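Local coordinates for protein putative hydrolase (Shewanella frigidimarina, PDB 3LHO) that probably acts as an iron-dependent dioxygenase of the 2-oxoadipate dioxygenase/decarboxylase family, and holds a nickel ion at its metal site in this crystal, at residues Tyr17-Thr21 with Ser231-Glu235; Lys26-Leu30 with Ala185-Phe191; Ala43-Phe47 with Tyr161-His165; Leu99-Ser105 with Glu149-Ala153. One frame throughout, in Å; residues are numbered along the deposited sequence.

In the fold
The four contacts are nested along the chain, interaction 1 enclosing 2, 2 enclosing 3 and 3 enclosing 4. Interaction 1 joins helix 6-20 to the approach of strand 235-239. Its centre lies about 11 Å from that of interaction 3, and the two share the nickel ion, bound by Glu235 and His165, with His41 completing the protein ligands. Interaction 4 adjoins interaction 3, strands 93-99 and 39-47 being neighbours in the seven-stranded mixed sheet. Interaction 2 packs helix 22-32, which follows helix 6-20, on helix 179-188; it touches interaction 1 where Tyr234 meets Ile27 and His28, and lies about 35 Å from interaction 4 between centres, on the opposite side of the chain's centre.

Interaction 1: Tyr17-Thr21 with Ser231-Glu235; sequences YIKMT and SCFYE. With NI (nickel (II) ion), chain B.
Cys232 pushes its CB and sulfur into the angle between Tyr17, Met20 and Thr21, and with Tyr17 it shows how a helix end can clasp a loop that leads to a metal ligand. CB of Cys232 meets CE1 of Tyr17 at 3.7 Å, and its SG lies oblique to the ring. With CG of Tyr17 anti to the backbone N (chi1 172°), the ring reaches from the last turn of helix 6-20 across to Phe233 and Tyr234. There its OH donates to Phe233 O over 2.6 Å, with the carbonyl oxygen at the ring edge, and also touches CD1 of Tyr234. Selenomethionine Met20 lays its methyl CE 3.7 Å from Cys232 SG, while Ser231 OG donates to Met20 O at 2.8 Å from above the carbonyl plane. A phenylalanine in place of Tyr17 would probably leave the Phe233 carbonyl without this donor and hold the loop less firmly. Two residues on, Glu235 OE1 binds the nickel ion at 2.2 Å beside His41 and His165, and Thr167 also bonds to that oxygen. Two hydroxyl-to-carbonyl bonds, one on each side of the Cys232 packing, thus fix the backbone just ahead of the metal-binding carboxylate.

Interaction 2: Lys26-Leu30 with Ala185-Phe191; sequences KIHQL and ALKQAGF
Over the centre of one face of the Phe191 ring sits CG1 of Ile27, while CB of Lys26 comes up at the ring edge, 3.6 Å from CZ. This is apolar helix-to-helix packing between helix 22-32 and the end of helix 179-188, where a Schellman motif at Gly190 (positive phi, 94°) closes the helix and turns the chain so that Phe191 faces back across the contact. The CG1 of Ile27 stands 3.6 Å from the ring centroid and only 7° off its normal, a textbook CH-pi contact. With CG1 anti to the carbonyl carbon (chi1 -65°) the ethyl arm lies over the ring, its CD1 3.8 Å from Phe191 CG, and CG2, anti to the backbone N, meets CD2 of Leu186 at 3.6 Å. Inward, Ile27 and Leu186 both continue onto Phe236 of strand 235-239, which ties the helix pair to the main sheet. Toward solvent the long arm of Lys26 leads away from the contact, and its NZ bonds to a tetraethylene glycol molecule, probably from the crystallisation liquor. One turn along from Ile27, Leu30 sets its CD2 3.7 Å from CB of Ala189 and 4.1 Å from CD2 of Leu186.

Interaction 3: Ala43-Phe47 with Tyr161-His165; sequences ALRTF and YRANH. With NI (nickel (II) ion), chain B; PEG (di(hydroxyethyl)ether), chain K.
Thr46 OG1 accepts a 2.7 Å hydrogen bond from Tyr161 OH, the shortest polar bond between these segments, and is also bonded to Val52 O. The Tyr161 ring presents its edge to Thr46. Farther along, Asn164 and Arg45 stack flat group on flat group: ND2 of Asn164 lies over the centre of the guanidinium, 3.3 Å from Arg45 CZ, with the planes 14° apart. ND2 and NE are both donors, so this is no hydrogen bond. The Arg45 NE instead donates, nearly straight at 165°, to O4 of a di(hydroxyethyl)ether, probably from the crystallisation liquor, and Trp155 adds a cation-pi contact. Shortening Arg45 to an alanine would probably strip the Asn164 amide of its stacking partner and Trp155 of its cation. Strand 39-47 pairs with the start of strand 165-169 in the central sheet of a glyoxalase-clan fold: Ala43 bridges antiparallel to His165 through Ala43 N to His165 O, while the return bond to Ala43 O comes from Asn164 N, one residue earlier, at 2.9 Å. The buried His165 N has no partner in the model. Ala43 CB lies over one face of the His165 imidazole, brought there by a chi1 of 60° that sets CG between the backbone N and carbonyl carbon. ND1 donates in the ring plane to Asn164 OD1 at 2.8 Å, a second-shell bond that fixes the ring rotation while NE2 binds nickel at 2.1 Å.

Interaction 4: Leu99-Ser105 with Glu149-Ala153; sequences LLVEEFS and ESEYA
Leu99 packs snugly against the first turn of helix 151-159, its CD2 3.5 Å from CB of Ala153 and its CB 3.8 Å from CE1 of Tyr152. A chi1 of -170° swings CG of Leu99 away from the backbone N, and its two methyls reach the helix start, where CD1 also meets OG of Ser150. That hydroxyl is the N-cap: it accepts from Ala153 N at 3.0 Å in an almost straight bond of 173°. Behind this buried part the Tyr152 hydroxyl bonds to Ser97 and to the backbone of Thr46, tying the helix start to strands 93-99 and 39-47 of the main sheet. The other half is mixed and nearer to solvent. There CE1 of Phe104 packs 3.7 Å from CB of Ser150, and OE1 of Glu149 lies at the ring edge. The extended Glu149 grips Ser105 with both oxygens, each on its syn lone pair: OE1 takes Ser105 N at 3.0 Å and OE2 takes Ser105 OG at 2.8 Å. Ser105 OG also caps helix 106-116 through Val108 N. One carboxylate, bound in this two-pronged way to the capping serine, is likely to steady the start of that helix and to lie favourably near the positive end of its dipole.

Interaction 1: Tyr17-Thr21 with Ser231-Glu235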
loop_
_atom_site.group_PDB
_atom_site.type_symbol
_atom_site.label_atom_id
_atom_site.label_comp_id
_atom_site.label_asym_id
_atom_site.label_seq_id
_atom_site.Cartn_x
_atom_site.Cartn_y
_atom_site.Cartn_z
ATOM N N TYR A 17 10.345 1.719 -0.404
ATOM C CA TYR A 17 9.381 2.154 0.593
ATOM C C TYR A 17 9.965 2.840 1.822
ATOM O O TYR A 17 9.404 3.850 2.287
ATOM C CB TYR A 17 8.602 0.917 1.032
ATOM C CG TYR A 17 7.630 1.049 2.214
ATOM C CD1 TYR A 17 6.433 1.754 2.079
ATOM C CD2 TYR A 17 7.876 0.374 3.399
ATOM C CE1 TYR A 17 5.503 1.834 3.124
ATOM C CE2 TYR A 17 6.957 0.425 4.473
ATOM C CZ TYR A 17 5.787 1.162 4.339
ATOM O OH TYR A 17 4.884 1.167 5.374
ATOM N N ILE A 18 11.053 2.286 2.362
ATOM C CA ILE A 18 11.671 2.856 3.571
ATOM C C ILE A 18 12.325 4.217 3.315
ATOM O O ILE A 18 12.491 4.994 4.243
ATOM C CB ILE A 18 12.684 1.891 4.308
ATOM C CG1 ILE A 18 13.892 1.537 3.433
ATOM C CG2 ILE A 18 11.981 0.638 4.842
ATOM C CD1 ILE A 18 14.982 0.706 4.197
ATOM N N LYS A 19 12.656 4.527 2.063
ATOM C CA LYS A 19 13.098 5.849 1.715
ATOM C C LYS A 19 12.026 6.886 1.988
ATOM O O LYS A 19 12.355 7.986 2.390
ATOM C CB LYS A 19 13.544 5.945 0.252
ATOM C CG LYS A 19 14.722 5.080 -0.098
ATOM C CD LYS A 19 14.988 5.147 -1.610
ATOM C CE LYS A 19 16.083 4.206 -2.025
ATOM N NZ LYS A 19 16.218 4.249 -3.509
HETATM N N MSE A 20 10.760 6.547 1.733
HETATM C CA MSE A 20 9.629 7.404 2.029
HETATM C C MSE A 20 9.238 7.271 3.485
HETATM O O MSE A 20 8.663 8.202 4.030
HETATM C CB MSE A 20 8.373 6.978 1.250
HETATM C CG MSE A 20 8.402 7.344 -0.194
HETATM SE SE MSE A 20 6.776 6.821 -0.976
HETATM C CE MSE A 20 7.000 4.905 -0.952
ATOM N N THR A 21 9.538 6.116 4.084
ATOM C CA THR A 21 8.926 5.706 5.360
ATOM C C THR A 21 10.010 5.224 6.367
ATOM O O THR A 21 10.069 4.033 6.727
ATOM C CB THR A 21 7.891 4.579 5.114
ATOM O OG1 THR A 21 7.206 4.838 3.880
ATOM C CG2 THR A 21 6.871 4.496 6.248
ATOM N N SER A 231 3.822 10.858 3.384
ATOM C CA SER A 231 4.241 9.820 2.453
ATOM C C SER A 231 3.432 8.564 2.775
ATOM O O SER A 231 2.320 8.398 2.269
ATOM C CB SER A 231 5.763 9.612 2.529
ATOM O OG SER A 231 6.169 9.407 3.879
ATOM N N CYS A 232 3.963 7.699 3.628
ATOM C CA CYS A 232 3.284 6.436 3.996
ATOM C C CYS A 232 3.314 6.195 5.489
ATOM O O CYS A 232 4.237 6.645 6.184
ATOM C CB CYS A 232 4.028 5.250 3.390
ATOM S SG CYS A 232 4.374 5.359 1.610
ATOM N N PHE A 233 2.315 5.459 5.971
ATOM C CA PHE A 233 2.376 4.798 7.250
ATOM C C PHE A 233 2.853 3.327 7.106
ATOM O O PHE A 233 2.921 2.793 5.998
ATOM C CB PHE A 233 1.004 4.825 7.948
ATOM C CG PHE A 233 -0.130 4.285 7.129
ATOM C CD1 PHE A 233 -0.268 2.911 6.925
ATOM C CD2 PHE A 233 -1.076 5.133 6.577
ATOM C CE1 PHE A 233 -1.318 2.393 6.158
ATOM C CE2 PHE A 233 -2.133 4.641 5.834
ATOM C CZ PHE A 233 -2.253 3.249 5.623
ATOM N N TYR A 234 3.203 2.739 8.259
ATOM C CA TYR A 234 3.471 1.313 8.452
ATOM C C TYR A 234 2.290 0.787 9.277
ATOM O O TYR A 234 1.899 1.400 10.264
ATOM C CB TYR A 234 4.755 1.198 9.249
ATOM C CG TYR A 234 5.534 -0.105 9.275
ATOM C CD1 TYR A 234 5.603 -0.971 8.167
ATOM C CD2 TYR A 234 6.290 -0.434 10.407
ATOM C CE1 TYR A 234 6.369 -2.153 8.223
ATOM C CE2 TYR A 234 7.065 -1.587 10.448
ATOM C CZ TYR A 234 7.120 -2.428 9.346
ATOM O OH TYR A 234 7.891 -3.565 9.414
ATOM N N GLU A 235 1.753 -0.349 8.865
ATOM C CA GLU A 235 0.525 -0.918 9.392
ATOM C C GLU A 235 0.788 -2.271 10.086
ATOM O O GLU A 235 1.827 -2.891 9.862
ATOM C CB GLU A 235 -0.437 -1.099 8.240
ATOM C CG GLU A 235 -1.902 -1.388 8.604
ATOM C CD GLU A 235 -2.809 -1.331 7.362
ATOM O OE1 GLU A 235 -2.791 -2.311 6.575
ATOM O OE2 GLU A 235 -3.531 -0.314 7.158
HETATM NI NI NI B . -3.486 -2.344 4.529
HETATM O O HOH W 1 -4.999 -0.514 4.973
HETATM O O HOH W 2 -5.288 -3.094 5.107
HETATM O O HOH W 3 -4.873 -2.420 2.703
#

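Interaction 2: Lys26-Leu30 with Ala185-Phe191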
loop_
_atom_site.group_PDB
_atom_site.type_symbol
_atom_site.label_atom_id
_atom_site.label_comp_id
_atom_site.label_asym_id
_atom_site.label_seq_id
_atom_site.Cartn_x
_atom_site.Cartn_y
_atom_site.Cartn_z
ATOM N N LYS A 26 12.744 1.669 11.163
ATOM C CA LYS A 26 13.039 1.626 12.607
ATOM C C LYS A 26 12.173 0.589 13.337
ATOM O O LYS A 26 12.681 -0.176 14.149
ATOM C CB LYS A 26 12.872 3.008 13.250
ATOM C CG LYS A 26 13.855 4.041 12.730
ATOM C CD LYS A 26 13.651 5.371 13.447
ATOM C CE LYS A 26 14.564 6.474 12.939
ATOM N NZ LYS A 26 14.176 7.808 13.502
ATOM N N ILE A 27 10.875 0.583 13.056
ATOM C CA ILE A 27 9.965 -0.362 13.704
ATOM C C ILE A 27 10.301 -1.816 13.279
ATOM O O ILE A 27 10.239 -2.714 14.103
ATOM C CB ILE A 27 8.501 0.022 13.459
ATOM C CG1 ILE A 27 8.228 1.378 14.138
ATOM C CG2 ILE A 27 7.534 -1.096 13.965
ATOM C CD1 ILE A 27 6.938 2.053 13.744
ATOM N N HIS A 28 10.703 -2.030 12.021
ATOM C CA HIS A 28 11.148 -3.356 11.566
ATOM C C HIS A 28 12.309 -3.851 12.444
ATOM O O HIS A 28 12.275 -4.964 12.938
ATOM C CB HIS A 28 11.564 -3.323 10.083
ATOM C CG HIS A 28 11.871 -4.676 9.508
ATOM N ND1 HIS A 28 13.120 -5.265 9.614
ATOM C CD2 HIS A 28 11.098 -5.553 8.812
ATOM C CE1 HIS A 28 13.096 -6.451 9.016
ATOM N NE2 HIS A 28 11.884 -6.645 8.514
ATOM N N GLN A 29 13.326 -3.013 12.630
ATOM C CA GLN A 29 14.446 -3.327 13.520
ATOM C C GLN A 29 13.975 -3.576 14.970
ATOM O O GLN A 29 14.372 -4.571 15.590
ATOM C CB GLN A 29 15.521 -2.220 13.443
ATOM C CG GLN A 29 16.795 -2.469 14.249
ATOM C CD GLN A 29 17.531 -3.743 13.850
ATOM O OE1 GLN A 29 17.478 -4.173 12.699
ATOM N NE2 GLN A 29 18.222 -4.348 14.807
ATOM N N LEU A 30 13.115 -2.708 15.496
ATOM C CA LEU A 30 12.575 -2.878 16.854
ATOM C C LEU A 30 11.889 -4.237 17.102
ATOM O O LEU A 30 12.162 -4.905 18.104
ATOM C CB LEU A 30 11.593 -1.753 17.161
ATOM C CG LEU A 30 10.867 -1.725 18.517
ATOM C CD1 LEU A 30 11.831 -1.274 19.613
ATOM C CD2 LEU A 30 9.647 -0.777 18.507
ATOM N N ALA A 185 4.203 -1.189 22.786
ATOM C CA ALA A 185 5.661 -1.224 22.539
ATOM C C ALA A 185 6.091 -0.108 21.583
ATOM O O ALA A 185 7.187 0.448 21.695
ATOM C CB ALA A 185 6.099 -2.588 21.965
ATOM N N LEU A 186 5.247 0.164 20.596
ATOM C CA LEU A 186 5.543 1.203 19.624
ATOM C C LEU A 186 5.535 2.573 20.308
ATOM O O LEU A 186 6.443 3.367 20.108
ATOM C CB LEU A 186 4.512 1.198 18.503
ATOM C CG LEU A 186 4.478 -0.072 17.655
ATOM C CD1 LEU A 186 3.396 0.070 16.590
ATOM C CD2 LEU A 186 5.857 -0.349 17.073
ATOM N N LYS A 187 4.502 2.832 21.095
ATOM C CA LYS A 187 4.426 4.117 21.831
ATOM C C LYS A 187 5.579 4.282 22.831
ATOM O O LYS A 187 6.186 5.354 22.895
ATOM C CB LYS A 187 3.079 4.263 22.523
ATOM C CG LYS A 187 1.965 4.561 21.528
ATOM C CD LYS A 187 0.705 3.813 21.850
ATOM C CE LYS A 187 -0.120 4.477 22.877
ATOM N NZ LYS A 187 -1.386 3.776 23.010
ATOM N N GLN A 188 5.890 3.224 23.578
ATOM C CA GLN A 188 7.033 3.228 24.514
ATOM C C GLN A 188 8.367 3.500 23.798
ATOM O O GLN A 188 9.244 4.166 24.358
ATOM C CB GLN A 188 7.117 1.917 25.295
ATOM C CG GLN A 188 6.079 1.809 26.426
ATOM C CD GLN A 188 6.023 0.420 27.065
ATOM O OE1 GLN A 188 6.789 -0.486 26.712
ATOM N NE2 GLN A 188 5.093 0.243 28.000
ATOM N N ALA A 189 8.508 3.031 22.557
ATOM C CA ALA A 189 9.724 3.303 21.755
ATOM C C ALA A 189 9.715 4.688 21.075
ATOM O O ALA A 189 10.658 5.043 20.348
ATOM C CB ALA A 189 9.927 2.193 20.699
ATOM N N GLY A 190 8.640 5.450 21.260
ATOM C CA GLY A 190 8.594 6.841 20.813
ATOM C C GLY A 190 7.988 7.059 19.450
ATOM O O GLY A 190 8.205 8.100 18.847
ATOM N N PHE A 191 7.226 6.080 18.947
ATOM C CA PHE A 191 6.471 6.249 17.712
ATOM C C PHE A 191 5.070 6.721 18.059
ATOM O O PHE A 191 4.583 6.406 19.122
ATOM C CB PHE A 191 6.451 4.931 16.906
ATOM C CG PHE A 191 7.800 4.551 16.434
ATOM C CD1 PHE A 191 8.349 5.171 15.325
ATOM C CD2 PHE A 191 8.573 3.664 17.157
ATOM C CE1 PHE A 191 9.630 4.873 14.921
ATOM C CE2 PHE A 191 9.864 3.366 16.759
ATOM C CZ PHE A 191 10.388 3.970 15.639
#

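Interaction 3: Ala43-Phe47 with Tyr161-His165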
loop_
_atom_site.group_PDB
_atom_site.type_symbol
_atom_site.label_atom_id
_atom_site.label_comp_id
_atom_site.label_asym_id
_atom_site.label_seq_id
_atom_site.Cartn_x
_atom_site.Cartn_y
_atom_site.Cartn_z
ATOM N N ALA A 43 0.224 -3.026 -0.094
ATOM C CA ALA A 43 -0.875 -2.363 -0.810
ATOM C C ALA A 43 -0.289 -1.507 -1.911
ATOM O O ALA A 43 0.644 -0.711 -1.638
ATOM C CB ALA A 43 -1.698 -1.481 0.147
ATOM N N LEU A 44 -0.825 -1.645 -3.121
ATOM C CA LEU A 44 -0.451 -0.827 -4.275
ATOM C C LEU A 44 -1.679 -0.143 -4.850
ATOM O O LEU A 44 -2.800 -0.623 -4.642
ATOM C CB LEU A 44 0.222 -1.705 -5.344
ATOM C CG LEU A 44 1.409 -2.556 -4.951
ATOM C CD1 LEU A 44 1.776 -3.491 -6.152
ATOM C CD2 LEU A 44 2.649 -1.704 -4.572
ATOM N N ARG A 45 -1.472 0.962 -5.568
ATOM C CA ARG A 45 -2.576 1.795 -6.068
ATOM C C ARG A 45 -2.355 2.120 -7.528
ATOM O O ARG A 45 -1.235 2.233 -7.955
ATOM C CB ARG A 45 -2.554 3.118 -5.338
ATOM C CG ARG A 45 -2.849 2.987 -3.848
ATOM C CD ARG A 45 -2.842 4.332 -3.214
ATOM N NE ARG A 45 -3.464 4.279 -1.900
ATOM C CZ ARG A 45 -3.742 5.324 -1.127
ATOM N NH1 ARG A 45 -3.442 6.550 -1.510
ATOM N NH2 ARG A 45 -4.338 5.129 0.049
ATOM N N THR A 46 -3.418 2.351 -8.280
ATOM C CA THR A 46 -3.268 2.818 -9.670
ATOM C C THR A 46 -4.606 3.381 -10.122
ATOM O O THR A 46 -5.509 3.574 -9.272
ATOM C CB THR A 46 -2.776 1.707 -10.613
ATOM O OG1 THR A 46 -2.381 2.283 -11.880
ATOM C CG2 THR A 46 -3.839 0.644 -10.821
ATOM N N PHE A 47 -4.707 3.724 -11.407
ATOM C CA PHE A 47 -5.984 4.154 -12.021
ATOM C C PHE A 47 -6.494 3.125 -13.003
ATOM O O PHE A 47 -5.713 2.354 -13.545
ATOM C CB PHE A 47 -5.774 5.464 -12.782
ATOM C CG PHE A 47 -5.209 6.573 -11.946
ATOM C CD1 PHE A 47 -5.984 7.246 -11.057
ATOM C CD2 PHE A 47 -3.885 6.948 -12.073
ATOM C CE1 PHE A 47 -5.474 8.281 -10.294
ATOM C CE2 PHE A 47 -3.374 7.969 -11.317
ATOM C CZ PHE A 47 -4.171 8.629 -10.415
ATOM N N TYR A 161 4.375 5.166 -8.631
ATOM C CA TYR A 161 4.299 3.724 -8.463
ATOM C C TYR A 161 5.324 3.268 -7.453
ATOM O O TYR A 161 6.499 3.096 -7.773
ATOM C CB TYR A 161 4.415 2.995 -9.824
ATOM C CG TYR A 161 3.151 3.231 -10.599
ATOM C CD1 TYR A 161 1.980 2.643 -10.202
ATOM C CD2 TYR A 161 3.091 4.174 -11.628
ATOM C CE1 TYR A 161 0.822 2.883 -10.845
ATOM C CE2 TYR A 161 1.868 4.466 -12.257
ATOM C CZ TYR A 161 0.775 3.804 -11.877
ATOM O OH TYR A 161 -0.427 4.108 -12.483
ATOM N N ARG A 162 4.876 3.127 -6.220
ATOM C CA ARG A 162 5.706 2.757 -5.067
ATOM C C ARG A 162 4.757 2.121 -4.051
ATOM O O ARG A 162 3.534 2.316 -4.134
ATOM C CB ARG A 162 6.420 3.970 -4.423
ATOM C CG ARG A 162 7.104 4.899 -5.360
ATOM C CD ARG A 162 7.684 6.113 -4.680
ATOM N NE ARG A 162 8.877 5.801 -3.894
ATOM C CZ ARG A 162 9.703 6.702 -3.360
ATOM N NH1 ARG A 162 9.520 8.003 -3.534
ATOM N NH2 ARG A 162 10.729 6.291 -2.617
ATOM N N ALA A 163 5.256 1.315 -3.121
ATOM C CA ALA A 163 4.301 0.685 -2.127
ATOM C C ALA A 163 3.617 1.773 -1.343
ATOM O O ALA A 163 4.258 2.726 -0.911
ATOM C CB ALA A 163 5.037 -0.287 -1.162
ATOM N N ASN A 164 2.294 1.665 -1.172
ATOM C CA ASN A 164 1.588 2.575 -0.297
ATOM C C ASN A 164 1.820 2.211 1.161
ATOM O O ASN A 164 1.996 3.096 1.991
ATOM C CB ASN A 164 0.088 2.584 -0.585
ATOM C CG ASN A 164 -0.712 3.496 0.392
ATOM O OD1 ASN A 164 -1.274 3.016 1.365
ATOM N ND2 ASN A 164 -0.739 4.808 0.132
ATOM N N HIS A 165 1.822 0.911 1.462
ATOM C CA HIS A 165 2.262 0.439 2.802
ATOM C C HIS A 165 2.620 -1.032 2.812
ATOM O O HIS A 165 2.183 -1.796 1.942
ATOM C CB HIS A 165 1.223 0.756 3.906
ATOM C CG HIS A 165 -0.123 0.135 3.706
ATOM N ND1 HIS A 165 -1.144 0.756 3.020
ATOM C CD2 HIS A 165 -0.654 -1.008 4.210
ATOM C CE1 HIS A 165 -2.223 -0.000 3.049
ATOM N NE2 HIS A 165 -1.951 -1.093 3.756
HETATM NI NI NI B . -3.486 -2.344 4.529
HETATM C C1 PEG K . -9.489 1.308 0.510
HETATM O O1 PEG K . -9.964 0.287 1.380
HETATM C C2 PEG K . -7.994 1.415 0.743
HETATM O O2 PEG K . -7.456 2.538 0.043
HETATM C C3 PEG K . -6.257 2.206 -0.660
HETATM C C4 PEG K . -5.201 1.600 0.274
HETATM O O4 PEG K . -3.938 1.669 -0.378
HETATM O O HOH W 4 1.322 1.678 -5.718
HETATM O O HOH W 1 -4.999 -0.514 4.973
HETATM O O HOH W 2 -5.288 -3.094 5.107
HETATM O O HOH W 3 -4.873 -2.420 2.703
#

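Interaction 4: Leu99-Ser105 with Glu149-Ala153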
loop_
_atom_site.group_PDB
_atom_site.type_symbol
_atom_site.label_atom_id
_atom_site.label_comp_id
_atom_site.label_asym_id
_atom_site.label_seq_id
_atom_site.Cartn_x
_atom_site.Cartn_y
_atom_site.Cartn_z
ATOM N N LEU A 99 -8.382 3.379 -8.871
ATOM C CA LEU A 99 -9.406 4.403 -8.824
ATOM C C LEU A 99 -10.219 4.387 -10.114
ATOM O O LEU A 99 -9.687 4.279 -11.209
ATOM C CB LEU A 99 -8.740 5.784 -8.634
ATOM C CG LEU A 99 -9.651 6.997 -8.323
ATOM C CD1 LEU A 99 -10.173 6.955 -6.902
ATOM C CD2 LEU A 99 -8.849 8.285 -8.549
ATOM N N LEU A 100 -11.534 4.530 -9.988
ATOM C CA LEU A 100 -12.383 4.577 -11.163
ATOM C C LEU A 100 -12.464 6.029 -11.646
ATOM O O LEU A 100 -13.226 6.838 -11.125
ATOM C CB LEU A 100 -13.756 4.012 -10.795
ATOM C CG LEU A 100 -13.737 2.591 -10.205
ATOM C CD1 LEU A 100 -15.143 2.219 -9.782
ATOM C CD2 LEU A 100 -13.237 1.583 -11.260
ATOM N N VAL A 101 -11.649 6.355 -12.644
ATOM C CA VAL A 101 -11.449 7.743 -13.070
ATOM C C VAL A 101 -12.721 8.420 -13.573
ATOM O O VAL A 101 -12.875 9.632 -13.418
ATOM C CB VAL A 101 -10.342 7.824 -14.108
ATOM C CG1 VAL A 101 -10.229 9.247 -14.696
ATOM C CG2 VAL A 101 -9.020 7.375 -13.424
ATOM N N GLU A 102 -13.648 7.626 -14.109
ATOM C CA GLU A 102 -14.898 8.149 -14.628
ATOM C C GLU A 102 -15.804 8.715 -13.544
ATOM O O GLU A 102 -16.780 9.353 -13.863
ATOM C CB GLU A 102 -15.691 7.062 -15.382
ATOM C CG GLU A 102 -14.963 6.506 -16.597
ATOM C CD GLU A 102 -13.875 5.495 -16.255
ATOM O OE1 GLU A 102 -13.793 5.019 -15.052
ATOM O OE2 GLU A 102 -13.070 5.241 -17.209
ATOM N N GLU A 103 -15.518 8.458 -12.279
ATOM C CA GLU A 103 -16.408 8.939 -11.222
ATOM C C GLU A 103 -16.078 10.394 -10.841
ATOM O O GLU A 103 -16.710 10.927 -9.970
ATOM C CB GLU A 103 -16.328 8.040 -9.983
ATOM C CG GLU A 103 -16.653 6.564 -10.265
ATOM C CD GLU A 103 -18.135 6.321 -10.470
ATOM O OE1 GLU A 103 -18.885 7.282 -10.358
ATOM O OE2 GLU A 103 -18.547 5.170 -10.723
ATOM N N PHE A 104 -15.057 11.007 -11.456
ATOM C CA PHE A 104 -14.572 12.313 -11.022
ATOM C C PHE A 104 -14.926 13.360 -12.036
ATOM O O PHE A 104 -15.347 13.022 -13.132
ATOM C CB PHE A 104 -13.040 12.221 -10.708
ATOM C CG PHE A 104 -12.790 11.344 -9.566
ATOM C CD1 PHE A 104 -12.959 11.825 -8.263
ATOM C CD2 PHE A 104 -12.594 9.980 -9.761
ATOM C CE1 PHE A 104 -12.840 10.985 -7.175
ATOM C CE2 PHE A 104 -12.483 9.123 -8.663
ATOM C CZ PHE A 104 -12.597 9.622 -7.373
ATOM N N SER A 105 -14.770 14.638 -11.675
ATOM C CA SER A 105 -15.022 15.759 -12.598
ATOM C C SER A 105 -14.253 15.602 -13.917
ATOM O O SER A 105 -13.153 15.035 -13.930
ATOM C CB SER A 105 -14.656 17.119 -11.950
ATOM O OG SER A 105 -13.229 17.364 -11.904
ATOM N N GLU A 149 -10.941 16.309 -4.766
ATOM C CA GLU A 149 -11.932 15.263 -5.016
ATOM C C GLU A 149 -11.482 13.877 -4.535
ATOM O O GLU A 149 -12.313 13.048 -4.223
ATOM C CB GLU A 149 -12.245 15.217 -6.504
ATOM C CG GLU A 149 -13.025 16.412 -6.978
ATOM C CD GLU A 149 -13.302 16.362 -8.456
ATOM O OE1 GLU A 149 -13.600 15.255 -8.952
ATOM O OE2 GLU A 149 -13.182 17.412 -9.131
ATOM N N SER A 150 -10.171 13.630 -4.481
ATOM C CA SER A 150 -9.652 12.323 -4.118
ATOM C C SER A 150 -8.251 12.375 -3.531
ATOM O O SER A 150 -7.263 12.623 -4.264
ATOM C CB SER A 150 -9.666 11.376 -5.343
ATOM O OG SER A 150 -9.175 10.062 -4.999
ATOM N N GLU A 151 -8.136 12.096 -2.228
ATOM C CA GLU A 151 -6.794 11.950 -1.608
ATOM C C GLU A 151 -5.997 10.841 -2.291
ATOM O O GLU A 151 -4.768 10.932 -2.474
ATOM C CB GLU A 151 -6.915 11.625 -0.116
ATOM C CG GLU A 151 -7.359 12.820 0.737
ATOM C CD GLU A 151 -7.658 12.414 2.172
ATOM O OE1 GLU A 151 -6.823 11.695 2.769
ATOM O OE2 GLU A 151 -8.729 12.802 2.695
ATOM N N TYR A 152 -6.692 9.759 -2.627
ATOM C CA TYR A 152 -6.071 8.627 -3.328
ATOM C C TYR A 152 -5.413 9.053 -4.621
ATOM O O TYR A 152 -4.202 8.795 -4.839
ATOM C CB TYR A 152 -7.169 7.585 -3.592
ATOM C CG TYR A 152 -6.735 6.279 -4.216
ATOM C CD1 TYR A 152 -6.330 6.221 -5.569
ATOM C CD2 TYR A 152 -6.809 5.080 -3.488
ATOM C CE1 TYR A 152 -5.997 4.996 -6.176
ATOM C CE2 TYR A 152 -6.440 3.865 -4.079
ATOM C CZ TYR A 152 -6.019 3.841 -5.441
ATOM O OH TYR A 152 -5.653 2.636 -6.088
ATOM N N ALA A 153 -6.197 9.723 -5.481
ATOM C CA ALA A 153 -5.665 10.248 -6.750
ATOM C C ALA A 153 -4.481 11.169 -6.534
ATOM O O ALA A 153 -3.444 11.062 -7.237
ATOM C CB ALA A 153 -6.791 10.995 -7.555
#